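Local coordinates for protein putative DD-carboxypeptidase TP_0574 (Treponema pallidum, PDB 1O75) that shows zinc-dependent carboxypeptidase activity on synthetic depsipeptide substrates, binds penicillin, and may lower peptidoglycan cross-linking in this spirochaete as a membrane lipoprotein, at residues B[71-76]-B[148-153]; B[78-83]-B[94-99]; B[103-108]-B[138-143]. The protein carries 2 engineered substitutions. All coordinates share one frame; numbering follows the deposited sequence. Where two conformers were deposited one is given.

Contact 1 of 3, residues B[71-76]-B[148-153]; sequences VEVLGE and TNVKVH. With XE (xenon), chain G.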
# COMPACT_ATOMS: atom_id res chain seq x y z
N VAL B 71 -13.73 18.55 -14.01
CA VAL B 71 -14.56 17.49 -13.44
C VAL B 71 -15.94 17.91 -12.97
O VAL B 71 -16.11 19.02 -12.46
CB VAL B 71 -13.85 16.92 -12.19
CG1 VAL B 71 -14.73 15.82 -11.52
CG2 VAL B 71 -12.47 16.40 -12.57
N GLU B 72 -16.92 17.03 -13.14
CA GLU B 72 -18.26 17.27 -12.63
C GLU B 72 -18.61 16.05 -11.80
O GLU B 72 -18.25 14.92 -12.16
CB GLU B 72 -19.32 17.41 -13.74
CG GLU B 72 -19.21 18.67 -14.57
CD GLU B 72 -20.27 18.71 -15.65
OE1 GLU B 72 -20.30 17.80 -16.50
OE2 GLU B 72 -21.08 19.65 -15.66
N VAL B 73 -19.31 16.26 -10.69
CA VAL B 73 -19.73 15.16 -9.86
C VAL B 73 -21.23 15.25 -9.66
O VAL B 73 -21.81 16.35 -9.65
CB VAL B 73 -19.01 15.15 -8.48
CG1 VAL B 73 -17.53 14.86 -8.67
CG2 VAL B 73 -19.17 16.49 -7.80
N LEU B 74 -21.86 14.10 -9.53
CA LEU B 74 -23.29 13.97 -9.30
C LEU B 74 -23.44 13.31 -7.94
O LEU B 74 -22.73 12.34 -7.64
CB LEU B 74 -23.92 13.06 -10.36
CG LEU B 74 -25.41 12.80 -10.19
CD1 LEU B 74 -26.17 14.05 -10.63
CD2 LEU B 74 -25.84 11.60 -11.05
N GLY B 75 -24.36 13.81 -7.13
CA GLY B 75 -24.58 13.22 -5.82
C GLY B 75 -26.04 13.12 -5.43
O GLY B 75 -26.89 13.81 -6.02
N GLU B 76 -26.34 12.26 -4.45
CA GLU B 76 -27.71 12.07 -3.98
C GLU B 76 -27.87 12.72 -2.61
O GLU B 76 -26.97 12.65 -1.76
CB GLU B 76 -28.05 10.59 -3.85
CG GLU B 76 -27.80 9.80 -5.09
CD GLU B 76 -28.15 8.34 -4.92
OE1 GLU B 76 -28.01 7.81 -3.79
OE2 GLU B 76 -28.54 7.71 -5.91
N THR B 148 -22.06 10.09 -6.36
CA THR B 148 -22.39 8.80 -6.96
C THR B 148 -21.78 8.62 -8.37
O THR B 148 -21.60 7.49 -8.83
CB THR B 148 -23.90 8.59 -7.08
OG1 THR B 148 -24.47 9.65 -7.85
CG2 THR B 148 -24.54 8.53 -5.70
N ASN B 149 -21.49 9.73 -9.04
CA ASN B 149 -20.92 9.67 -10.39
C ASN B 149 -19.96 10.81 -10.59
O ASN B 149 -20.07 11.86 -9.96
CB ASN B 149 -22.02 9.79 -11.46
CG ASN B 149 -23.02 8.68 -11.40
OD1 ASN B 149 -22.87 7.64 -12.05
ND2 ASN B 149 -24.06 8.87 -10.59
N VAL B 150 -19.01 10.61 -11.50
CA VAL B 150 -18.03 11.63 -11.82
C VAL B 150 -17.88 11.64 -13.34
O VAL B 150 -17.96 10.60 -13.99
CB VAL B 150 -16.67 11.33 -11.18
CG1 VAL B 150 -15.67 12.43 -11.53
CG2 VAL B 150 -16.83 11.25 -9.65
N LYS B 151 -17.69 12.83 -13.89
CA LYS B 151 -17.54 12.98 -15.33
C LYS B 151 -16.34 13.88 -15.52
O LYS B 151 -16.30 14.98 -14.98
CB LYS B 151 -18.81 13.61 -15.91
CG LYS B 151 -18.81 13.80 -17.42
CD LYS B 151 -20.15 14.31 -17.91
CE LYS B 151 -20.03 14.94 -19.29
NZ LYS B 151 -21.33 15.52 -19.79
N VAL B 152 -15.34 13.38 -16.25
CA VAL B 152 -14.13 14.15 -16.51
C VAL B 152 -14.06 14.48 -18.01
O VAL B 152 -14.09 13.58 -18.85
CB VAL B 152 -12.90 13.33 -16.09
CG1 VAL B 152 -11.65 14.22 -16.14
CG2 VAL B 152 -13.12 12.77 -14.67
N HIS B 153 -13.96 15.76 -18.35
CA HIS B 153 -13.97 16.22 -19.74
C HIS B 153 -12.62 16.41 -20.41
O HIS B 153 -12.53 16.36 -21.65
CB HIS B 153 -14.69 17.55 -19.86
CG HIS B 153 -16.13 17.51 -19.44
ND1 HIS B 153 -17.26 17.36 -20.17
CD2 HIS B 153 -16.52 17.65 -18.13
CE1 HIS B 153 -18.31 17.41 -19.28
NE2 HIS B 153 -17.84 17.59 -18.06
XE XE G . -21.48 13.56 -13.32
O HOH W 1 -27.10 8.83 -8.29
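Residues 71-76 and 148-153 form an antiparallel strand pair inside a large mixed sheet within the range of the Tp47 domain a family, where strand 69-85 runs between strands 143-163 and 101-114. The axes of the two segments approach to 4.6 Å, with 167° between their directions. Reciprocal backbone bonds join Glu72 to Lys151, both nearly in the carbonyl planes. At the far end Leu74 O is gripped twice: Thr148 N approaches at 2.7 Å, almost straight at 177°, and Asn149 N at 3.2 Å.

On the face bearing Val71, Val73, Val150 and Val152 the contact is purely apolar. Val150 CG1, anti to its backbone N, crosses obliquely to Val71 CG1 at 3.5 Å, while Val150 CG2 lies alongside Val73 CG1; helix 60-65 covers this layer through Ala62 and Gln65.

The other face is mixed. His153 NE2 donates to Glu72 OE1 at 2.9 Å; the oxygen lies in the imidazole plane, yet the donor stands above the carboxylate plane, the two planes being 56° apart. Lys151 NZ stays 4.1 Å from Glu72 OE1, too far for a salt bridge but probably favouring the charged carboxylate. Xenon rests against Glu72 O and Lys151 CB, both 3.7 Å away, and near Leu74 N and CB, with Met104 completing its pocket. Thr148 and Asn149 both facing Leu74 make a classic beta bulge beside this xenon site.

Contact 2 of 3, residues B[78-83]-B[94-99]; sequences VLSKQE and EYETDP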
# COMPACT_ATOMS: atom_id res chain seq x y z
N VAL B 78 -28.30 13.59 1.03
CA VAL B 78 -28.04 12.83 2.26
C VAL B 78 -29.20 13.01 3.25
O VAL B 78 -29.59 14.14 3.53
CB VAL B 78 -26.75 13.33 2.94
CG1 VAL B 78 -26.64 12.73 4.33
CG2 VAL B 78 -25.53 12.93 2.08
N LEU B 79 -29.72 11.90 3.76
CA LEU B 79 -30.80 11.86 4.74
C LEU B 79 -30.23 11.60 6.13
O LEU B 79 -30.79 12.03 7.14
CB LEU B 79 -31.81 10.76 4.38
CG LEU B 79 -32.56 11.00 3.07
CD1 LEU B 79 -33.43 9.80 2.77
CD2 LEU B 79 -33.40 12.28 3.18
N SER B 80 -29.12 10.87 6.19
CA SER B 80 -28.48 10.64 7.49
C SER B 80 -27.08 10.14 7.29
O SER B 80 -26.75 9.59 6.23
CB SER B 80 -29.26 9.63 8.33
OG SER B 80 -29.02 8.30 7.90
N LYS B 81 -26.23 10.35 8.28
CA LYS B 81 -24.88 9.84 8.17
C LYS B 81 -24.30 9.60 9.56
O LYS B 81 -24.75 10.21 10.54
CB LYS B 81 -24.01 10.75 7.32
CG LYS B 81 -23.68 12.11 7.84
CD LYS B 81 -22.58 12.66 6.95
CE LYS B 81 -22.03 13.98 7.40
NZ LYS B 81 -20.96 14.45 6.46
N GLN B 82 -23.34 8.68 9.61
CA GLN B 82 -22.71 8.26 10.85
C GLN B 82 -21.20 8.15 10.61
O GLN B 82 -20.76 7.68 9.55
CB GLN B 82 -23.31 6.91 11.27
CG GLN B 82 -23.35 5.90 10.09
CD GLN B 82 -24.25 4.67 10.32
OE1 GLN B 82 -25.48 4.78 10.44
NE2 GLN B 82 -23.63 3.49 10.37
N GLU B 83 -20.40 8.58 11.58
CA GLU B 83 -18.97 8.52 11.39
C GLU B 83 -18.43 7.16 11.82
O GLU B 83 -18.92 6.55 12.77
CB GLU B 83 -18.27 9.62 12.20
CG GLU B 83 -16.79 9.75 11.90
CD GLU B 83 -16.09 10.84 12.73
OE1 GLU B 83 -15.92 10.66 13.96
OE2 GLU B 83 -15.72 11.87 12.14
N GLU B 94 -20.70 6.87 6.71
CA GLU B 94 -21.60 5.89 6.12
C GLU B 94 -22.91 6.68 6.01
O GLU B 94 -23.29 7.40 6.93
CB GLU B 94 -21.70 4.67 7.01
CG GLU B 94 -20.51 3.75 6.73
CD GLU B 94 -20.20 2.83 7.86
OE1 GLU B 94 -19.28 1.99 7.69
OE2 GLU B 94 -20.86 2.96 8.91
N TYR B 95 -23.58 6.55 4.87
CA TYR B 95 -24.75 7.35 4.56
C TYR B 95 -26.04 6.66 4.22
O TYR B 95 -26.09 5.48 3.90
CB TYR B 95 -24.45 8.22 3.34
CG TYR B 95 -23.24 9.11 3.39
CD1 TYR B 95 -23.36 10.44 3.73
CD2 TYR B 95 -21.97 8.64 3.00
CE1 TYR B 95 -22.27 11.30 3.69
CE2 TYR B 95 -20.86 9.50 2.96
CZ TYR B 95 -21.03 10.83 3.30
OH TYR B 95 -19.98 11.72 3.28
N GLU B 96 -27.09 7.48 4.24
CA GLU B 96 -28.43 7.10 3.83
C GLU B 96 -28.78 8.27 2.91
O GLU B 96 -28.54 9.44 3.25
CB GLU B 96 -29.38 7.04 5.02
CG GLU B 96 -30.68 6.34 4.72
CD GLU B 96 -31.62 6.28 5.91
OE1 GLU B 96 -31.15 5.91 7.02
OE2 GLU B 96 -32.82 6.61 5.74
N THR B 97 -29.28 7.97 1.71
CA THR B 97 -29.59 9.06 0.79
C THR B 97 -30.96 8.91 0.16
O THR B 97 -31.60 7.89 0.29
CB THR B 97 -28.60 9.09 -0.38
OG1 THR B 97 -28.87 7.97 -1.24
CG2 THR B 97 -27.16 8.99 0.13
N ASP B 98 -31.38 9.95 -0.54
CA ASP B 98 -32.67 9.93 -1.24
C ASP B 98 -32.26 9.95 -2.71
O ASP B 98 -31.85 10.99 -3.23
CB ASP B 98 -33.46 11.20 -0.90
CG ASP B 98 -34.83 11.24 -1.58
OD1 ASP B 98 -35.06 10.43 -2.51
OD2 ASP B 98 -35.66 12.09 -1.17
N PRO B 99 -32.36 8.81 -3.41
CA PRO B 99 -31.97 8.78 -4.82
C PRO B 99 -32.73 9.74 -5.75
O PRO B 99 -32.23 10.09 -6.82
CB PRO B 99 -32.18 7.33 -5.22
CG PRO B 99 -32.02 6.58 -3.92
CD PRO B 99 -32.75 7.47 -2.95
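One carbonyl, Glu96 O, faces two consecutive residues of the opposite strand, so the register slips by one between the pairs Val78-Thr97 and Ser80-Glu96. Leu79 N donates to Glu96 O at 2.8 Å and 169°, from above the carbonyl plane; Ser80 N adds a weak, longer bond to the same oxygen. This is a classic beta bulge, placed where the chain turns a corner at Leu79. With CG anti to its carbonyl carbon, Leu79 lays CD1 against Thr97 O at 3.6 Å and beside Asp98 CB.

Beyond the bulge the strands run almost exactly antiparallel, at 175°, as the two arms of the hairpin formed by strands 69-85 and 91-98. Ser80 O accepts from Glu96 N, and two bonds of 3.0 Å, Gln82 N to Glu94 O and Glu94 N to Gln82 O, close the next hydrogen-bonded pair.

The side chains separate by face. Tyr95 sits with Val78 and Lys81: its CD1 meets Val78 CG2 at 3.7 Å, and its CE1 meets Lys81 CD at 3.5 Å, both obliquely to the ring. Lys81, its CG in the crowded position between backbone N and carbonyl carbon, runs extended alongside Tyr95 in the same direction; its ammonium pairs with Glu144, while Tyr95 OH bonds to Ser136.

On the Gln82-Glu94 face, Gln82 NE2 reaches the anti lone pair of Glu94 OE2 at 3.2 Å, with the amide and carboxylate planes turned 61° apart. The other carboxylate oxygen, Glu94 OE1, forms a salt bridge to Arg401 of the second subunit.

Contact 3 of 3, residues B[103-108]-B[138-143]; sequences KMVRAS and FMVDSE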
# COMPACT_ATOMS: atom_id res chain seq x y z
N LYS B 103 -28.00 16.40 -7.44
CA LYS B 103 -27.44 17.68 -7.80
C LYS B 103 -26.13 17.39 -8.52
O LYS B 103 -25.44 16.42 -8.19
CB LYS B 103 -27.18 18.49 -6.54
CG LYS B 103 -26.85 19.95 -6.80
CD LYS B 103 -28.08 20.75 -7.24
CE LYS B 103 -29.08 20.92 -6.10
NZ LYS B 103 -30.15 21.94 -6.41
N MET B 104 -25.80 18.21 -9.51
CA MET B 104 -24.56 18.05 -10.26
C MET B 104 -23.81 19.37 -10.19
O MET B 104 -24.37 20.42 -10.45
CB MET B 104 -24.84 17.69 -11.72
CG MET B 104 -23.59 17.34 -12.52
SD MET B 104 -23.95 16.86 -14.22
CE MET B 104 -24.61 15.22 -13.97
N VAL B 105 -22.54 19.30 -9.81
CA VAL B 105 -21.73 20.49 -9.70
C VAL B 105 -20.38 20.23 -10.29
O VAL B 105 -20.01 19.08 -10.50
CB VAL B 105 -21.53 20.89 -8.20
CG1 VAL B 105 -22.88 21.19 -7.54
CG2 VAL B 105 -20.83 19.74 -7.45
N ARG B 106 -19.65 21.30 -10.56
CA ARG B 106 -18.29 21.18 -11.05
C ARG B 106 -17.42 21.08 -9.78
O ARG B 106 -17.71 21.74 -8.78
CB ARG B 106 -17.90 22.42 -11.85
CG ARG B 106 -18.70 22.59 -13.13
CD ARG B 106 -18.13 23.70 -14.01
NE ARG B 106 -18.47 25.03 -13.51
CZ ARG B 106 -19.70 25.54 -13.54
NH1 ARG B 106 -20.71 24.84 -14.04
NH2 ARG B 106 -19.92 26.76 -13.05
N ALA B 107 -16.39 20.24 -9.82
CA ALA B 107 -15.47 20.09 -8.68
C ALA B 107 -14.14 20.58 -9.22
O ALA B 107 -13.60 20.02 -10.19
CB ALA B 107 -15.38 18.62 -8.24
N SER B 108 -13.60 21.63 -8.61
CA SER B 108 -12.36 22.19 -9.11
C SER B 108 -11.62 22.89 -7.99
O SER B 108 -12.24 23.57 -7.16
CB SER B 108 -12.68 23.19 -10.24
OG SER B 108 -11.52 23.72 -10.85
N PHE B 138 -20.49 16.32 -1.14
CA PHE B 138 -20.24 17.74 -1.39
C PHE B 138 -21.44 18.58 -0.92
O PHE B 138 -22.53 18.06 -0.75
CB PHE B 138 -19.94 17.99 -2.88
CG PHE B 138 -21.08 17.65 -3.81
CD1 PHE B 138 -22.05 18.61 -4.11
CD2 PHE B 138 -21.17 16.39 -4.39
CE1 PHE B 138 -23.09 18.31 -4.98
CE2 PHE B 138 -22.21 16.08 -5.26
CZ PHE B 138 -23.17 17.03 -5.55
N MET B 139 -21.21 19.87 -0.73
CA MET B 139 -22.25 20.79 -0.26
C MET B 139 -22.82 21.71 -1.33
O MET B 139 -22.08 22.32 -2.10
CB MET B 139 -21.71 21.69 0.85
CG MET B 139 -21.24 20.99 2.09
SD MET B 139 -22.55 20.15 2.94
CE MET B 139 -21.57 19.18 4.14
N VAL B 140 -24.14 21.82 -1.36
CA VAL B 140 -24.84 22.70 -2.29
C VAL B 140 -25.90 23.45 -1.49
O VAL B 140 -26.86 22.84 -0.99
CB VAL B 140 -25.52 21.92 -3.43
CG1 VAL B 140 -26.28 22.88 -4.34
CG2 VAL B 140 -24.48 21.19 -4.24
N ASP B 141 -25.73 24.76 -1.37
CA ASP B 141 -26.67 25.59 -0.61
C ASP B 141 -26.88 25.00 0.76
O ASP B 141 -28.02 24.76 1.16
CB ASP B 141 -28.03 25.70 -1.31
CG ASP B 141 -27.97 26.52 -2.58
OD1 ASP B 141 -27.30 27.58 -2.57
OD2 ASP B 141 -28.59 26.09 -3.58
N SER B 142 -25.80 24.73 1.47
CA SER B 142 -25.92 24.20 2.82
C SER B 142 -26.53 22.80 2.92
O SER B 142 -26.80 22.32 4.03
CB SER B 142 -26.73 25.18 3.68
OG SER B 142 -26.39 26.52 3.35
N GLU B 143 -26.77 22.15 1.79
CA GLU B 143 -27.29 20.78 1.82
C GLU B 143 -26.17 19.87 1.31
O GLU B 143 -25.38 20.26 0.45
CB GLU B 143 -28.52 20.62 0.94
CG GLU B 143 -29.81 21.10 1.57
CD GLU B 143 -31.01 20.43 0.93
OE1 GLU B 143 -31.27 19.24 1.24
OE2 GLU B 143 -31.69 21.10 0.11
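From its CB, Val105 sends two methyls tip to tip against the segment 138-143, and each branch has its own target. CG1, anti to the carbonyl carbon, meets Val140 CG2 at 3.7 Å and also approaches the rim of the Phe138 ring at CE1. CG2 takes the crowded position between backbone N and carbonyl carbon and lies over one face of that ring. It is 3.9 Å from the Phe138 ring centroid and 22° off the normal, which meets the geometry of a CH-pi contact; the offset puts it nearest CE1 and CD1.

Phe138 is presented to Val105 by a CG that is itself between its backbone N and carbonyl carbon (chi1 62°). Its CZ edge points at Lys103 O, 3.5 Å away and near the ring plane.

The two short strands do not pair here. Their axes cross at 109° with a closest approach of 8.9 Å, so the interval is bridged mainly by side chains, with Lys103 O as the backbone exception, and the contact joins two strands of the same mixed sheet that do not pair with each other. Strand 101-114 is bonded to strand 69-85, as in Val105 with Val73, whereas strand 137-140 turns back into strand 143-163 through a type I' beta turn from Val140 to Glu143, a tight beta hairpin closed by Glu143 N to Val140 O at 2.9 Å, with Val140 N to Glu143 O completing the pair.

Lys103 bends at chi2 and chi3, which folds its aliphatic part around Val140: CG touches Val140 CG2 at 3.7 Å and CE touches Val140 CG1 at 3.8 Å. Across the same region, Val73 and Ile147 also pack on Phe138.

Overall arrangement
Strand 69-85 is shared by contacts 1 and 2: its first part pairs with 148-153, and its later part, from Val78 on, pairs with 94-99. Contact 3 uses a third neighbour of that strand, 101-114, and reaches 137-140, which leads into 143-163. Contacts 1 and 3 are partly buried, their centres about 10 Å apart, and are joined by a probable hydrogen bond, Val73 N to Val105 O; contact 2 lies at the surface, tied to contact 1 by another between Glu76 OE1 and Thr97 OG1. Bulged backbone ladders build contacts 1 and 2, whereas contact 3 is mainly apolar side-chain packing. Contact 2 touches the second subunit most, contact 1 only through Glu76, contact 3 not at all.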